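Local atomic coordinates of Serine/threonine-protein kinase Tel1 (PDB entry 6SKY), a protein that probably phosphorylates serine and threonine residues of target proteins in the signalling of DNA damage, as a PI3/PI4-kinase family member of the ATM subfamily. Residues 1666-1679 with 1712-1724. Residues are numbered along the deposited sequence; the frame is centred on the assembly and turned at random.
Sequences GVGSSEEGLLNLIK and LLSACQESLPEPL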
loop_
_atom_site.group_PDB
_atom_site.type_symbol
_atom_site.label_atom_id
_atom_site.label_comp_id
_atom_site.label_asym_id
_atom_site.label_seq_id
_atom_site.Cartn_x
_atom_site.Cartn_y
_atom_site.Cartn_z
ATOM N N GLY A 1666 53.439 24.047 -3.592
ATOM C CA GLY A 1666 54.308 25.062 -3.033
ATOM C C GLY A 1666 53.924 26.462 -3.464
ATOM O O GLY A 1666 53.682 27.331 -2.620
ATOM N N VAL A 1667 53.868 26.698 -4.776
ATOM C CA VAL A 1667 53.379 27.951 -5.330
ATOM C C VAL A 1667 52.125 27.744 -6.167
ATOM O O VAL A 1667 51.178 28.534 -6.083
ATOM C CB VAL A 1667 54.472 28.664 -6.158
ATOM C CG1 VAL A 1667 53.884 29.819 -6.953
ATOM C CG2 VAL A 1667 55.586 29.158 -5.248
ATOM N N GLY A 1668 52.086 26.683 -6.961
ATOM C CA GLY A 1668 50.936 26.387 -7.781
ATOM C C GLY A 1668 51.070 26.748 -9.240
ATOM O O GLY A 1668 50.047 26.879 -9.917
ATOM N N SER A 1669 52.285 26.902 -9.744
ATOM C CA SER A 1669 52.510 27.299 -11.122
ATOM C C SER A 1669 52.920 26.102 -11.963
ATOM O O SER A 1669 53.297 25.051 -11.448
ATOM C CB SER A 1669 53.584 28.382 -11.195
ATOM O OG SER A 1669 54.722 28.018 -10.436
ATOM N N SER A 1670 52.838 26.279 -13.280
ATOM C CA SER A 1670 53.275 25.240 -14.198
ATOM C C SER A 1670 54.786 25.086 -14.220
ATOM O O SER A 1670 55.278 24.006 -14.552
ATOM C CB SER A 1670 52.774 25.538 -15.602
ATOM O OG SER A 1670 51.367 25.601 -15.623
ATOM N N GLU A 1671 55.534 26.136 -13.877
ATOM C CA GLU A 1671 56.984 26.008 -13.830
ATOM C C GLU A 1671 57.411 25.030 -12.750
ATOM O O GLU A 1671 58.304 24.210 -12.970
ATOM C CB GLU A 1671 57.635 27.367 -13.599
ATOM C CG GLU A 1671 57.453 28.345 -14.733
ATOM C CD GLU A 1671 56.399 29.394 -14.433
ATOM O OE1 GLU A 1671 55.671 29.237 -13.431
ATOM O OE2 GLU A 1671 56.302 30.381 -15.196
ATOM N N GLU A 1672 56.788 25.098 -11.575
ATOM C CA GLU A 1672 57.082 24.117 -10.539
ATOM C C GLU A 1672 56.682 22.718 -10.974
ATOM O O GLU A 1672 57.356 21.742 -10.637
ATOM C CB GLU A 1672 56.372 24.485 -9.244
ATOM C CG GLU A 1672 57.074 25.541 -8.434
ATOM C CD GLU A 1672 56.347 25.840 -7.147
ATOM O OE1 GLU A 1672 55.111 25.682 -7.118
ATOM O OE2 GLU A 1672 57.006 26.223 -6.158
ATOM N N GLY A 1673 55.594 22.598 -11.728
ATOM C CA GLY A 1673 55.187 21.289 -12.198
ATOM C C GLY A 1673 56.200 20.684 -13.143
ATOM O O GLY A 1673 56.567 19.513 -13.018
ATOM N N LEU A 1674 56.685 21.484 -14.091
ATOM C CA LEU A 1674 57.704 20.993 -15.009
ATOM C C LEU A 1674 59.013 20.714 -14.290
ATOM O O LEU A 1674 59.705 19.747 -14.615
ATOM C CB LEU A 1674 57.924 21.985 -16.138
ATOM C CG LEU A 1674 56.993 21.793 -17.318
ATOM C CD1 LEU A 1674 57.413 22.698 -18.425
ATOM C CD2 LEU A 1674 57.035 20.362 -17.757
ATOM N N LEU A 1675 59.373 21.538 -13.309
ATOM C CA LEU A 1675 60.605 21.290 -12.577
ATOM C C LEU A 1675 60.526 20.002 -11.780
ATOM O O LEU A 1675 61.506 19.263 -11.707
ATOM C CB LEU A 1675 60.928 22.464 -11.663
ATOM C CG LEU A 1675 61.435 23.689 -12.413
ATOM C CD1 LEU A 1675 61.828 24.763 -11.444
ATOM C CD2 LEU A 1675 62.596 23.304 -13.282
ATOM N N ASN A 1676 59.376 19.704 -11.182
ATOM C CA ASN A 1676 59.238 18.434 -10.480
ATOM C C ASN A 1676 59.266 17.263 -11.447
ATOM O O ASN A 1676 59.869 16.225 -11.155
ATOM C CB ASN A 1676 57.954 18.416 -9.664
ATOM C CG ASN A 1676 58.041 19.278 -8.443
ATOM O OD1 ASN A 1676 59.000 20.013 -8.264
ATOM N ND2 ASN A 1676 57.038 19.197 -7.591
ATOM N N LEU A 1677 58.629 17.410 -12.609
ATOM C CA LEU A 1677 58.665 16.337 -13.593
ATOM C C LEU A 1677 60.082 16.073 -14.074
ATOM O O LEU A 1677 60.459 14.922 -14.305
ATOM C CB LEU A 1677 57.767 16.672 -14.773
ATOM C CG LEU A 1677 56.303 16.300 -14.637
ATOM C CD1 LEU A 1677 55.617 16.563 -15.936
ATOM C CD2 LEU A 1677 56.186 14.859 -14.271
ATOM N N ILE A 1678 60.881 17.123 -14.235
ATOM C CA ILE A 1678 62.248 16.949 -14.708
ATOM C C ILE A 1678 63.141 16.423 -13.597
ATOM O O ILE A 1678 64.018 15.592 -13.836
ATOM C CB ILE A 1678 62.777 18.270 -15.285
ATOM C CG1 ILE A 1678 62.051 18.606 -16.581
ATOM C CG2 ILE A 1678 64.249 18.182 -15.541
ATOM C CD1 ILE A 1678 62.372 19.966 -17.111
ATOM N N LYS A 1679 62.929 16.881 -12.367
ATOM C CA LYS A 1679 63.721 16.400 -11.246
ATOM C C LYS A 1679 63.495 14.919 -11.004
ATOM O O LYS A 1679 64.436 14.189 -10.682
ATOM C CB LYS A 1679 63.383 17.192 -9.992
ATOM C CG LYS A 1679 64.106 16.717 -8.767
ATOM C CD LYS A 1679 63.514 17.327 -7.522
ATOM C CE LYS A 1679 62.107 16.833 -7.297
ATOM N NZ LYS A 1679 61.493 17.462 -6.104
ATOM N N LEU A 1712 61.022 32.420 -11.658
ATOM C CA LEU A 1712 61.657 31.130 -11.888
ATOM C C LEU A 1712 62.573 30.741 -10.737
ATOM O O LEU A 1712 62.708 29.553 -10.429
ATOM C CB LEU A 1712 62.432 31.160 -13.198
ATOM C CG LEU A 1712 62.974 29.812 -13.643
ATOM C CD1 LEU A 1712 61.878 28.778 -13.625
ATOM C CD2 LEU A 1712 63.535 29.951 -15.022
ATOM N N LEU A 1713 63.200 31.718 -10.086
ATOM C CA LEU A 1713 63.996 31.409 -8.906
ATOM C C LEU A 1713 63.129 30.857 -7.789
ATOM O O LEU A 1713 63.506 29.888 -7.125
ATOM C CB LEU A 1713 64.741 32.652 -8.430
ATOM C CG LEU A 1713 66.134 32.825 -9.014
ATOM C CD1 LEU A 1713 66.801 34.031 -8.395
ATOM C CD2 LEU A 1713 66.944 31.571 -8.771
ATOM N N SER A 1714 61.976 31.478 -7.546
ATOM C CA SER A 1714 61.072 30.971 -6.524
ATOM C C SER A 1714 60.526 29.603 -6.897
ATOM O O SER A 1714 60.205 28.803 -6.013
ATOM C CB SER A 1714 59.932 31.959 -6.303
ATOM O OG SER A 1714 59.326 32.311 -7.534
ATOM N N ALA A 1715 60.403 29.320 -8.193
ATOM C CA ALA A 1715 60.007 27.979 -8.610
ATOM C C ALA A 1715 61.100 26.962 -8.306
ATOM O O ALA A 1715 60.821 25.874 -7.789
ATOM C CB ALA A 1715 59.667 27.970 -10.097
ATOM N N CYS A 1716 62.354 27.304 -8.613
ATOM C CA CYS A 1716 63.454 26.365 -8.413
ATOM C C CYS A 1716 63.704 26.110 -6.934
ATOM O O CYS A 1716 63.873 24.961 -6.515
ATOM C CB CYS A 1716 64.723 26.887 -9.083
ATOM S SG CYS A 1716 64.667 26.938 -10.881
ATOM N N GLN A 1717 63.734 27.170 -6.123
ATOM C CA GLN A 1717 64.031 27.011 -4.704
ATOM C C GLN A 1717 62.994 26.172 -3.976
ATOM O O GLN A 1717 63.256 25.738 -2.850
ATOM C CB GLN A 1717 64.140 28.375 -4.018
ATOM C CG GLN A 1717 65.132 29.336 -4.654
ATOM C CD GLN A 1717 66.550 29.154 -4.166
ATOM O OE1 GLN A 1717 66.795 28.494 -3.159
ATOM N NE2 GLN A 1717 67.496 29.748 -4.878
ATOM N N GLU A 1718 61.831 25.936 -4.579
ATOM C CA GLU A 1718 60.794 25.125 -3.965
ATOM C C GLU A 1718 60.538 23.816 -4.693
ATOM O O GLU A 1718 59.835 22.958 -4.152
ATOM C CB GLU A 1718 59.489 25.921 -3.875
ATOM C CG GLU A 1718 59.693 27.298 -3.288
ATOM C CD GLU A 1718 58.434 27.877 -2.697
ATOM O OE1 GLU A 1718 57.550 27.090 -2.298
ATOM O OE2 GLU A 1718 58.333 29.120 -2.629
ATOM N N SER A 1719 61.080 23.640 -5.892
ATOM C CA SER A 1719 61.005 22.360 -6.578
ATOM C C SER A 1719 62.228 21.486 -6.360
ATOM O O SER A 1719 62.113 20.259 -6.405
ATOM C CB SER A 1719 60.819 22.577 -8.079
ATOM O OG SER A 1719 59.605 23.249 -8.335
ATOM N N LEU A 1720 63.389 22.078 -6.127
ATOM C CA LEU A 1720 64.604 21.297 -6.028
ATOM C C LEU A 1720 65.169 21.345 -4.616
ATOM O O LEU A 1720 65.123 22.394 -3.965
ATOM C CB LEU A 1720 65.666 21.810 -7.004
ATOM C CG LEU A 1720 65.260 21.994 -8.463
ATOM C CD1 LEU A 1720 66.447 22.456 -9.265
ATOM C CD2 LEU A 1720 64.695 20.721 -9.043
ATOM N N PRO A 1721 65.694 20.233 -4.113
ATOM C CA PRO A 1721 66.452 20.284 -2.862
ATOM C C PRO A 1721 67.764 21.026 -3.058
ATOM O O PRO A 1721 68.232 21.234 -4.178
ATOM C CB PRO A 1721 66.686 18.809 -2.526
ATOM C CG PRO A 1721 66.522 18.094 -3.809
ATOM C CD PRO A 1721 65.509 18.857 -4.592
ATOM N N GLU A 1722 68.357 21.432 -1.940
ATOM C CA GLU A 1722 69.543 22.281 -2.011
ATOM C C GLU A 1722 70.737 21.623 -2.694
ATOM O O GLU A 1722 71.400 22.307 -3.495
ATOM C CB GLU A 1722 69.928 22.756 -0.608
ATOM C CG GLU A 1722 71.091 23.728 -0.601
ATOM C CD GLU A 1722 71.585 24.021 0.797
ATOM O OE1 GLU A 1722 71.022 23.445 1.751
ATOM O OE2 GLU A 1722 72.534 24.821 0.941
ATOM N N PRO A 1723 71.087 20.357 -2.434
ATOM C CA PRO A 1723 72.230 19.778 -3.156
ATOM C C PRO A 1723 72.054 19.772 -4.664
ATOM O O PRO A 1723 73.025 19.993 -5.392
ATOM C CB PRO A 1723 72.317 18.358 -2.583
ATOM C CG PRO A 1723 70.996 18.102 -1.978
ATOM C CD PRO A 1723 70.557 19.414 -1.440
ATOM N N LEU A 1724 70.841 19.527 -5.157
ATOM C CA LEU A 1724 70.607 19.588 -6.593
ATOM C C LEU A 1724 70.503 21.023 -7.080
ATOM O O LEU A 1724 70.804 21.304 -8.243
ATOM C CB LEU A 1724 69.342 18.809 -6.951
ATOM C CG LEU A 1724 68.964 18.716 -8.428
ATOM C CD1 LEU A 1724 70.119 18.212 -9.247
ATOM C CD2 LEU A 1724 67.767 17.817 -8.602
#
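A helix-helix contact of the alpha solenoid, with one knob-into-hole fit at Glu1672, joins helices 1670-1679 and 1712-1719 of this kinase, far from its nucleotide site. The axes approach to 9.0 Å at a crossing angle of -41°, and helix 1687-1706 lies between them in sequence. The pair illustrates how an acidic residue can serve as a knob. Glu1672 sits among Ser1714, Ala1715, Glu1718 and Ser1719, its CG 3.4 Å from Ser1719 OG. With CG anti to the carbonyl carbon (chi1 -81°) and the chain extended beyond, the carboxylate reaches back to the loop before its own helix. There OE1 accepts two backbone bonds, from Val1667 N on its syn lone pair (2.8 Å) and from Gly1668 N. Cutting this side chain back to alanine is likely to leave both loop amides without this acceptor and open a gap beside Ser1719. The two N-H donors may partly offset the negative charge of Glu1672, whose OE2 lies 4.0 Å from Glu1718 OE1. One turn on, Leu1675 sets CD1 against Cys1716 SG at 3.6 Å. Where helix 1712-1719 ends, Lys1679 runs past Leu1720 in the opposite sense, CB against CD2, and crosses Leu1724 at an angle, then bends at chi3 (66°), and its NZ donates to Ser1719 O at 2.9 Å, nearly in line with the C=O bond.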